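Local coordinates for beta-catenin homolog sys-1 (Caenorhabditis elegans, PDB 3C2G), which acts as a beta-catenin in Wnt asymmetry signalling, binding the TCF factor POP-1 directly and activating or repressing target genes according to upstream signals, at residues N56-G61 with L82-R87; R31-Q36 with Q52-I57. All coordinates share one frame; numbering follows the deposited sequence.

Interaction 1 of 2, residues N56-G61 with L82-R87; sequences NIIYDG and LDILRR
The apolar contact centres on Ile-58 of helix 47-62, whose CD1 methyl is directed at the helix turn carrying Ile-84 and Leu-85. With CG1 beside the backbone N (chi1 -72°) and the chain extended beyond it, this methyl does all the touching from its side. It meets Ile-84 CG2 at 3.5 Å, the two isoleucine side chains passing at a slant, and it also lies 4.1 Å from Leu-85 CB. Because Ile-58 CD1 comes within 3.9 Å of Leu-85 N as well, it packs down against the backbone of helix 71-90. Helix 115-122 adds Phe-115 against Leu-85, while Ile-30 and Ile-34 of helix 20-37 back Ile-84.

Within 82-87, Asp-83 pairs with two arginines. Arg-86 NH2 donates to the syn side of Asp-83 OD1 at 2.8 Å, tilted 18° from the carboxylate plane; Arg-87 supplies the second arm at OD2, which also pairs with Arg-31 of helix 20-37.

No hydrogen bond joins the two segments. Buried hydrocarbon packing therefore holds them together here, while the charges of Asp-83, Arg-86 and Arg-87 are paired away from segment 56-61.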
ATOM      1  N   ASN A  56      12.409  10.967  40.194  1.00 36.35           N
ATOM      2  CA  ASN A  56      11.575  10.692  41.350  1.00 36.63           C
ATOM      3  C   ASN A  56      10.916  11.948  41.889  1.00 36.24           C
ATOM      4  O   ASN A  56       9.812  11.877  42.425  1.00 36.89           O
ATOM      5  CB  ASN A  56      12.360   9.956  42.436  1.00 36.92           C
ATOM      6  CG  ASN A  56      12.494   8.466  42.147  1.00 38.19           C
ATOM      7  OD1 ASN A  56      11.858   7.930  41.228  1.00 37.51           O
ATOM      8  ND2 ASN A  56      13.311   7.787  42.943  1.00 36.63           N
ATOM      9  N   ILE A  57      11.577  13.093  41.717  1.00 35.18           N
ATOM     10  CA  ILE A  57      10.979  14.378  42.081  1.00 35.60           C
ATOM     11  C   ILE A  57       9.908  14.813  41.068  1.00 35.21           C
ATOM     12  O   ILE A  57       8.812  15.257  41.452  1.00 34.70           O
ATOM     13  CB  ILE A  57      12.046  15.497  42.288  1.00 35.75           C
ATOM     14  CG1 ILE A  57      12.883  15.213  43.542  1.00 35.99           C
ATOM     15  CG2 ILE A  57      11.378  16.854  42.434  1.00 34.46           C
ATOM     16  CD1 ILE A  57      14.061  16.171  43.743  1.00 36.56           C
ATOM     17  N   ILE A  58      10.223  14.697  39.780  1.00 34.02           N
ATOM     18  CA  ILE A  58       9.226  14.962  38.744  1.00 32.88           C
ATOM     19  C   ILE A  58       7.925  14.210  39.053  1.00 33.05           C
ATOM     20  O   ILE A  58       6.837  14.816  39.135  1.00 32.65           O
ATOM     21  CB  ILE A  58       9.761  14.627  37.339  1.00 32.74           C
ATOM     22  CG1 ILE A  58      10.807  15.670  36.928  1.00 30.41           C
ATOM     23  CG2 ILE A  58       8.612  14.569  36.341  1.00 31.59           C
ATOM     24  CD1 ILE A  58      11.663  15.265  35.780  1.00 31.51           C
ATOM     25  N   TYR A  59       8.052  12.906  39.277  1.00 33.09           N
ATOM     26  CA  TYR A  59       6.905  12.066  39.612  1.00 34.32           C
ATOM     27  C   TYR A  59       6.167  12.574  40.855  1.00 35.58           C
ATOM     28  O   TYR A  59       4.955  12.805  40.822  1.00 35.62           O
ATOM     29  CB  TYR A  59       7.369  10.625  39.799  1.00 34.26           C
ATOM     30  CG  TYR A  59       6.281   9.614  40.088  1.00 36.09           C
ATOM     31  CD1 TYR A  59       4.957   9.854  39.720  1.00 35.07           C
ATOM     32  CD2 TYR A  59       6.586   8.394  40.703  1.00 35.80           C
ATOM     33  CE1 TYR A  59       3.971   8.931  39.976  1.00 35.94           C
ATOM     34  CE2 TYR A  59       5.606   7.453  40.944  1.00 35.65           C
ATOM     35  CZ  TYR A  59       4.300   7.727  40.579  1.00 36.70           C
ATOM     36  OH  TYR A  59       3.299   6.813  40.830  1.00 37.25           O
ATOM     37  N   ASP A  60       6.905  12.776  41.943  1.00 36.53           N
ATOM     38  CA  ASP A  60       6.309  13.272  43.175  1.00 37.73           C
ATOM     39  C   ASP A  60       5.585  14.619  43.023  1.00 37.95           C
ATOM     40  O   ASP A  60       4.496  14.804  43.568  1.00 38.40           O
ATOM     41  CB  ASP A  60       7.351  13.355  44.295  1.00 38.35           C
ATOM     42  CG  ASP A  60       6.727  13.718  45.614  1.00 40.23           C
ATOM     43  OD1 ASP A  60       6.106  12.817  46.229  1.00 41.83           O
ATOM     44  OD2 ASP A  60       6.818  14.910  46.002  1.00 40.02           O
ATOM     45  N   GLY A  61       6.188  15.549  42.291  1.00 38.63           N
ATOM     46  CA  GLY A  61       5.580  16.865  42.045  1.00 40.75           C
ATOM     47  C   GLY A  61       4.249  16.837  41.292  1.00 42.13           C
ATOM     48  O   GLY A  61       3.398  17.705  41.485  1.00 42.01           O
ATOM     49  N   LEU A  82       7.725  19.222  33.846  1.00 35.97           N
ATOM     50  CA  LEU A  82       7.558  18.615  32.529  1.00 35.34           C
ATOM     51  C   LEU A  82       8.621  19.100  31.574  1.00 34.78           C
ATOM     52  O   LEU A  82       9.040  18.361  30.688  1.00 34.13           O
ATOM     53  CB  LEU A  82       6.156  18.849  31.974  1.00 35.51           C
ATOM     54  CG  LEU A  82       5.049  18.184  32.802  1.00 35.03           C
ATOM     55  CD1 LEU A  82       3.659  18.654  32.368  1.00 32.55           C
ATOM     56  CD2 LEU A  82       5.172  16.664  32.762  1.00 35.34           C
ATOM     57  N   ASP A  83       9.085  20.330  31.777  1.00 35.24           N
ATOM     58  CA  ASP A  83      10.163  20.869  30.950  1.00 35.73           C
ATOM     59  C   ASP A  83      11.490  20.187  31.243  1.00 35.72           C
ATOM     60  O   ASP A  83      12.293  19.980  30.339  1.00 35.60           O
ATOM     61  CB  ASP A  83      10.308  22.377  31.106  1.00 36.28           C
ATOM     62  CG  ASP A  83      11.273  22.963  30.089  1.00 39.47           C
ATOM     63  OD1 ASP A  83      10.947  22.973  28.878  1.00 41.47           O
ATOM     64  OD2 ASP A  83      12.375  23.383  30.494  1.00 41.93           O
ATOM     65  N   ILE A  84      11.716  19.832  32.508  1.00 36.21           N
ATOM     66  CA  ILE A  84      12.878  19.034  32.865  1.00 35.82           C
ATOM     67  C   ILE A  84      12.741  17.688  32.161  1.00 35.68           C
ATOM     68  O   ILE A  84      13.645  17.252  31.447  1.00 36.68           O
ATOM     69  CB  ILE A  84      12.995  18.838  34.405  1.00 36.10           C
ATOM     70  CG1 ILE A  84      13.465  20.130  35.087  1.00 35.88           C
ATOM     71  CG2 ILE A  84      13.947  17.693  34.736  1.00 34.51           C
ATOM     72  CD1 ILE A  84      13.097  20.218  36.578  1.00 35.76           C
ATOM     73  N   LEU A  85      11.595  17.045  32.342  1.00 35.29           N
ATOM     74  CA  LEU A  85      11.351  15.747  31.723  1.00 35.74           C
ATOM     75  C   LEU A  85      11.569  15.774  30.211  1.00 35.88           C
ATOM     76  O   LEU A  85      12.214  14.882  29.666  1.00 35.22           O
ATOM     77  CB  LEU A  85       9.947  15.243  32.059  1.00 35.58           C
ATOM     78  CG  LEU A  85       9.506  13.902  31.468  1.00 37.55           C
ATOM     79  CD1 LEU A  85      10.466  12.738  31.796  1.00 36.98           C
ATOM     80  CD2 LEU A  85       8.107  13.599  31.960  1.00 39.64           C
ATOM     81  N   ARG A  86      11.043  16.805  29.551  1.00 36.66           N
ATOM     82  CA  ARG A  86      11.221  16.961  28.117  1.00 38.77           C
ATOM     83  C   ARG A  86      12.696  16.983  27.760  1.00 39.87           C
ATOM     84  O   ARG A  86      13.126  16.311  26.826  1.00 39.04           O
ATOM     85  CB  ARG A  86      10.533  18.229  27.611  1.00 39.22           C
ATOM     86  CG  ARG A  86      10.657  18.448  26.101  1.00 39.97           C
ATOM     87  CD  ARG A  86       9.828  19.629  25.603  1.00 38.99           C
ATOM     88  NE  ARG A  86      10.331  20.882  26.146  1.00 42.45           N
ATOM     89  CZ  ARG A  86      11.329  21.584  25.620  1.00 43.87           C
ATOM     90  NH1 ARG A  86      11.936  21.155  24.517  1.00 42.77           N
ATOM     91  NH2 ARG A  86      11.724  22.713  26.205  1.00 43.30           N
ATOM     92  N   ARG A  87      13.467  17.742  28.531  1.00 41.70           N
ATOM     93  CA  ARG A  87      14.894  17.879  28.287  1.00 43.75           C
ATOM     94  C   ARG A  87      15.647  16.556  28.423  1.00 44.34           C
ATOM     95  O   ARG A  87      16.564  16.274  27.641  1.00 44.44           O
ATOM     96  CB  ARG A  87      15.474  18.985  29.169  1.00 43.96           C
ATOM     97  CG  ARG A  87      15.001  20.367  28.712  1.00 45.36           C
ATOM     98  CD  ARG A  87      15.432  21.507  29.623  1.00 45.44           C
ATOM     99  NE  ARG A  87      15.975  22.586  28.798  1.00 50.73           N
ATOM    100  CZ  ARG A  87      15.285  23.635  28.364  1.00 49.81           C
ATOM    101  NH1 ARG A  87      14.016  23.794  28.701  1.00 49.87           N
ATOM    102  NH2 ARG A  87      15.880  24.535  27.600  1.00 52.77           N
TER

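Interaction 2 of 2, residues R31-Q36 with Q52-I57; sequences RTWIRQ and QQILNI
Near the N-terminal end of the armadillo domain, an all-helical superhelical fold, helices 20-37 and 47-62 pack through Trp-33 and Ile-34 against Ile-54. All three side chains are buried, and all three leave the backbone heading for the opposite helix. The meeting point is one methyl group, Ile-54 CD1, which touches both partners at once.

Its first partner is the six-membered part of the indole. In Trp-33, CG lies opposite the backbone N (chi1 173°), which carries the ring system out toward helix 47-62. Ile-54 CD1 approaches Trp-33 CZ3 to 4.1 Å at the ring edge, close to the ring plane, so the methyl abuts the rim instead of lying over a face. The second partner is met end-on: Ile-34 CD1 and Ile-54 CD1 are 4.0 Å apart, tip to tip. Other parts of the chain close around this group. Thr-4 and Ala-7 of helix 3-13 lie against Trp-33, Phe-39 in the loop after helix 20-37 packs edge-to-face with the same indole, and Phe-88 of helix 71-90 touches Ile-54.

No hydrogen bond spans the two segments; Arg-31 turns to Asp-83 of helix 71-90. The aliphatic Arg-35 CD packs over one face of the Arg-31 guanidinium, 3.9 Å above its plane and offset toward the rim. One turn along helix 47-62, Gln-52 NE2 donates to Asn-56 OD1 at 3.2 Å; this acceptor lies in the Gln-52 amide plane, but the donor stands well above the Asn-56 carbonyl plane, 53° out of it.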
ATOM      1  N   ARG A  31      15.266  23.245  37.614  1.00 46.24           N
ATOM      2  CA  ARG A  31      15.162  23.464  36.172  1.00 47.01           C
ATOM      3  C   ARG A  31      16.261  24.399  35.694  1.00 47.10           C
ATOM      4  O   ARG A  31      16.944  24.126  34.706  1.00 46.44           O
ATOM      5  CB  ARG A  31      13.784  24.016  35.806  1.00 47.34           C
ATOM      6  CG  ARG A  31      13.560  24.191  34.316  1.00 48.60           C
ATOM      7  CD  ARG A  31      12.221  24.858  34.029  1.00 50.69           C
ATOM      8  NE  ARG A  31      12.120  25.228  32.621  1.00 52.85           N
ATOM      9  CZ  ARG A  31      12.267  26.460  32.143  1.00 53.45           C
ATOM     10  NH1 ARG A  31      12.510  27.483  32.959  1.00 54.87           N
ATOM     11  NH2 ARG A  31      12.163  26.667  30.838  1.00 52.19           N
ATOM     12  N   THR A  32      16.434  25.497  36.419  1.00 48.08           N
ATOM     13  CA  THR A  32      17.456  26.482  36.096  1.00 49.17           C
ATOM     14  C   THR A  32      18.837  25.843  36.065  1.00 49.58           C
ATOM     15  O   THR A  32      19.588  26.032  35.111  1.00 49.79           O
ATOM     16  CB  THR A  32      17.423  27.641  37.093  1.00 49.37           C
ATOM     17  OG1 THR A  32      16.090  28.164  37.147  1.00 51.15           O
ATOM     18  CG2 THR A  32      18.385  28.746  36.675  1.00 50.15           C
ATOM     19  N   TRP A  33      19.152  25.062  37.095  1.00 50.25           N
ATOM     20  CA  TRP A  33      20.426  24.352  37.161  1.00 51.15           C
ATOM     21  C   TRP A  33      20.669  23.481  35.932  1.00 52.38           C
ATOM     22  O   TRP A  33      21.748  23.526  35.340  1.00 51.97           O
ATOM     23  CB  TRP A  33      20.500  23.516  38.442  1.00 50.71           C
ATOM     24  CG  TRP A  33      21.694  22.608  38.541  1.00 49.58           C
ATOM     25  CD1 TRP A  33      23.007  22.974  38.581  1.00 49.85           C
ATOM     26  CD2 TRP A  33      21.674  21.181  38.632  1.00 49.84           C
ATOM     27  NE1 TRP A  33      23.813  21.863  38.681  1.00 49.56           N
ATOM     28  CE2 TRP A  33      23.020  20.747  38.717  1.00 49.95           C
ATOM     29  CE3 TRP A  33      20.653  20.222  38.643  1.00 49.01           C
ATOM     30  CZ2 TRP A  33      23.368  19.399  38.814  1.00 50.13           C
ATOM     31  CZ3 TRP A  33      20.999  18.881  38.740  1.00 49.88           C
ATOM     32  CH2 TRP A  33      22.347  18.481  38.823  1.00 50.04           C
ATOM     33  N   ILE A  34      19.653  22.700  35.560  1.00 54.36           N
ATOM     34  CA  ILE A  34      19.719  21.804  34.403  1.00 56.17           C
ATOM     35  C   ILE A  34      19.875  22.578  33.094  1.00 57.90           C
ATOM     36  O   ILE A  34      20.754  22.267  32.290  1.00 57.61           O
ATOM     37  CB  ILE A  34      18.495  20.844  34.360  1.00 55.85           C
ATOM     38  CG1 ILE A  34      18.571  19.855  35.530  1.00 55.08           C
ATOM     39  CG2 ILE A  34      18.425  20.092  33.028  1.00 54.85           C
ATOM     40  CD1 ILE A  34      17.288  19.120  35.828  1.00 53.97           C
ATOM     41  N   ARG A  35      19.034  23.590  32.901  1.00 60.75           N
ATOM     42  CA  ARG A  35      19.103  24.448  31.717  1.00 63.81           C
ATOM     43  C   ARG A  35      20.505  25.003  31.494  1.00 65.53           C
ATOM     44  O   ARG A  35      20.982  25.056  30.357  1.00 65.57           O
ATOM     45  CB  ARG A  35      18.123  25.617  31.833  1.00 64.19           C
ATOM     46  CG  ARG A  35      16.672  25.253  31.600  1.00 66.64           C
ATOM     47  CD  ARG A  35      16.009  26.241  30.642  1.00 70.80           C
ATOM     48  NE  ARG A  35      15.983  27.617  31.141  1.00 72.83           N
ATOM     49  CZ  ARG A  35      15.896  28.693  30.363  1.00 73.92           C
ATOM     50  NH1 ARG A  35      15.839  28.564  29.041  1.00 73.51           N
ATOM     51  NH2 ARG A  35      15.877  29.904  30.906  1.00 74.61           N
ATOM     52  N   GLN A  36      21.156  25.399  32.590  1.00 67.55           N
ATOM     53  CA  GLN A  36      22.426  26.121  32.544  1.00 69.40           C
ATOM     54  C   GLN A  36      23.669  25.224  32.523  1.00 70.08           C
ATOM     55  O   GLN A  36      24.542  25.402  31.673  1.00 70.29           O
ATOM     56  CB  GLN A  36      22.501  27.109  33.712  1.00 69.85           C
ATOM     57  CG  GLN A  36      23.775  27.947  33.754  1.00 72.44           C
ATOM     58  CD  GLN A  36      24.065  28.498  35.140  1.00 74.72           C
ATOM     59  OE1 GLN A  36      23.207  29.130  35.764  1.00 74.80           O
ATOM     60  NE2 GLN A  36      25.281  28.260  35.628  1.00 74.79           N
ATOM     61  N   GLN A  52      17.808   9.371  38.377  1.00 40.86           N
ATOM     62  CA  GLN A  52      16.737   8.761  39.172  1.00 40.46           C
ATOM     63  C   GLN A  52      16.149   9.704  40.231  1.00 40.36           C
ATOM     64  O   GLN A  52      14.923   9.749  40.416  1.00 40.30           O
ATOM     65  CB  GLN A  52      17.199   7.455  39.824  1.00 40.20           C
ATOM     66  CG  GLN A  52      16.052   6.512  40.186  1.00 40.32           C
ATOM     67  CD  GLN A  52      15.132   6.196  38.989  1.00 41.16           C
ATOM     68  OE1 GLN A  52      15.579   5.664  37.963  1.00 38.79           O
ATOM     69  NE2 GLN A  52      13.846   6.527  39.127  1.00 37.05           N
ATOM     70  N   GLN A  53      17.028  10.439  40.917  1.00 39.70           N
ATOM     71  CA  GLN A  53      16.633  11.439  41.913  1.00 39.74           C
ATOM     72  C   GLN A  53      15.710  12.486  41.303  1.00 38.33           C
ATOM     73  O   GLN A  53      14.659  12.783  41.874  1.00 38.50           O
ATOM     74  CB  GLN A  53      17.859  12.152  42.511  1.00 39.38           C
ATOM     75  CG  GLN A  53      18.662  11.349  43.508  1.00 40.78           C
ATOM     76  CD  GLN A  53      19.829  12.140  44.110  1.00 43.07           C
ATOM     77  OE1 GLN A  53      20.703  12.649  43.391  1.00 46.23           O
ATOM     78  NE2 GLN A  53      19.848  12.240  45.442  1.00 45.36           N
ATOM     79  N   ILE A  54      16.112  13.050  40.161  1.00 37.09           N
ATOM     80  CA  ILE A  54      15.293  14.038  39.454  1.00 36.27           C
ATOM     81  C   ILE A  54      13.969  13.430  38.989  1.00 36.17           C
ATOM     82  O   ILE A  54      12.905  14.036  39.164  1.00 36.86           O
ATOM     83  CB  ILE A  54      16.014  14.632  38.229  1.00 36.35           C
ATOM     84  CG1 ILE A  54      17.440  15.077  38.584  1.00 35.78           C
ATOM     85  CG2 ILE A  54      15.181  15.759  37.607  1.00 34.86           C
ATOM     86  CD1 ILE A  54      17.603  16.534  38.876  1.00 35.15           C
ATOM     87  N   LEU A  55      14.033  12.239  38.398  1.00 35.60           N
ATOM     88  CA  LEU A  55      12.833  11.584  37.900  1.00 35.65           C
ATOM     89  C   LEU A  55      11.868  11.368  39.048  1.00 36.17           C
ATOM     90  O   LEU A  55      10.658  11.584  38.905  1.00 36.29           O
ATOM     91  CB  LEU A  55      13.153  10.253  37.204  1.00 35.16           C
ATOM     92  CG  LEU A  55      13.872  10.291  35.845  1.00 34.97           C
ATOM     93  CD1 LEU A  55      14.168   8.870  35.344  1.00 31.63           C
ATOM     94  CD2 LEU A  55      13.080  11.083  34.807  1.00 32.82           C
ATOM     95  N   ASN A  56      12.409  10.967  40.194  1.00 36.35           N
ATOM     96  CA  ASN A  56      11.575  10.692  41.350  1.00 36.63           C
ATOM     97  C   ASN A  56      10.916  11.948  41.889  1.00 36.24           C
ATOM     98  O   ASN A  56       9.812  11.877  42.425  1.00 36.89           O
ATOM     99  CB  ASN A  56      12.360   9.956  42.436  1.00 36.92           C
ATOM    100  CG  ASN A  56      12.494   8.466  42.147  1.00 38.19           C
ATOM    101  OD1 ASN A  56      11.858   7.930  41.228  1.00 37.51           O
ATOM    102  ND2 ASN A  56      13.311   7.787  42.943  1.00 36.63           N
ATOM    103  N   ILE A  57      11.577  13.093  41.717  1.00 35.18           N
ATOM    104  CA  ILE A  57      10.979  14.378  42.081  1.00 35.60           C
ATOM    105  C   ILE A  57       9.908  14.813  41.068  1.00 35.21           C
ATOM    106  O   ILE A  57       8.812  15.257  41.452  1.00 34.70           O
ATOM    107  CB  ILE A  57      12.046  15.497  42.288  1.00 35.75           C
ATOM    108  CG1 ILE A  57      12.883  15.213  43.542  1.00 35.99           C
ATOM    109  CG2 ILE A  57      11.378  16.854  42.434  1.00 34.46           C
ATOM    110  CD1 ILE A  57      14.061  16.171  43.743  1.00 36.56           C
TER

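Overall arrangement
From the N terminus the chain runs through helix 20-37, and interaction 2 closes the connection between it and helix 47-62. Interaction 1 then closes the next one, between helix 47-62 and helix 71-90. The two closures follow in series, neither enclosing nor crossing the other; their segments overlap at Asn-56 and Ile-57, and their centres are about 7 Å apart. Helix 47-62 is thus common to both. Helices 20-37 and 71-90 also meet directly: Arg-31 NE forms a salt bridge with Asp-83 OD2 at 2.8 Å. Ile-84 CG2 packs 3.7 Å from Ile-54 CG2, joining both apolar contacts into one continuous packing, to which helices 3-13 and 115-122 add.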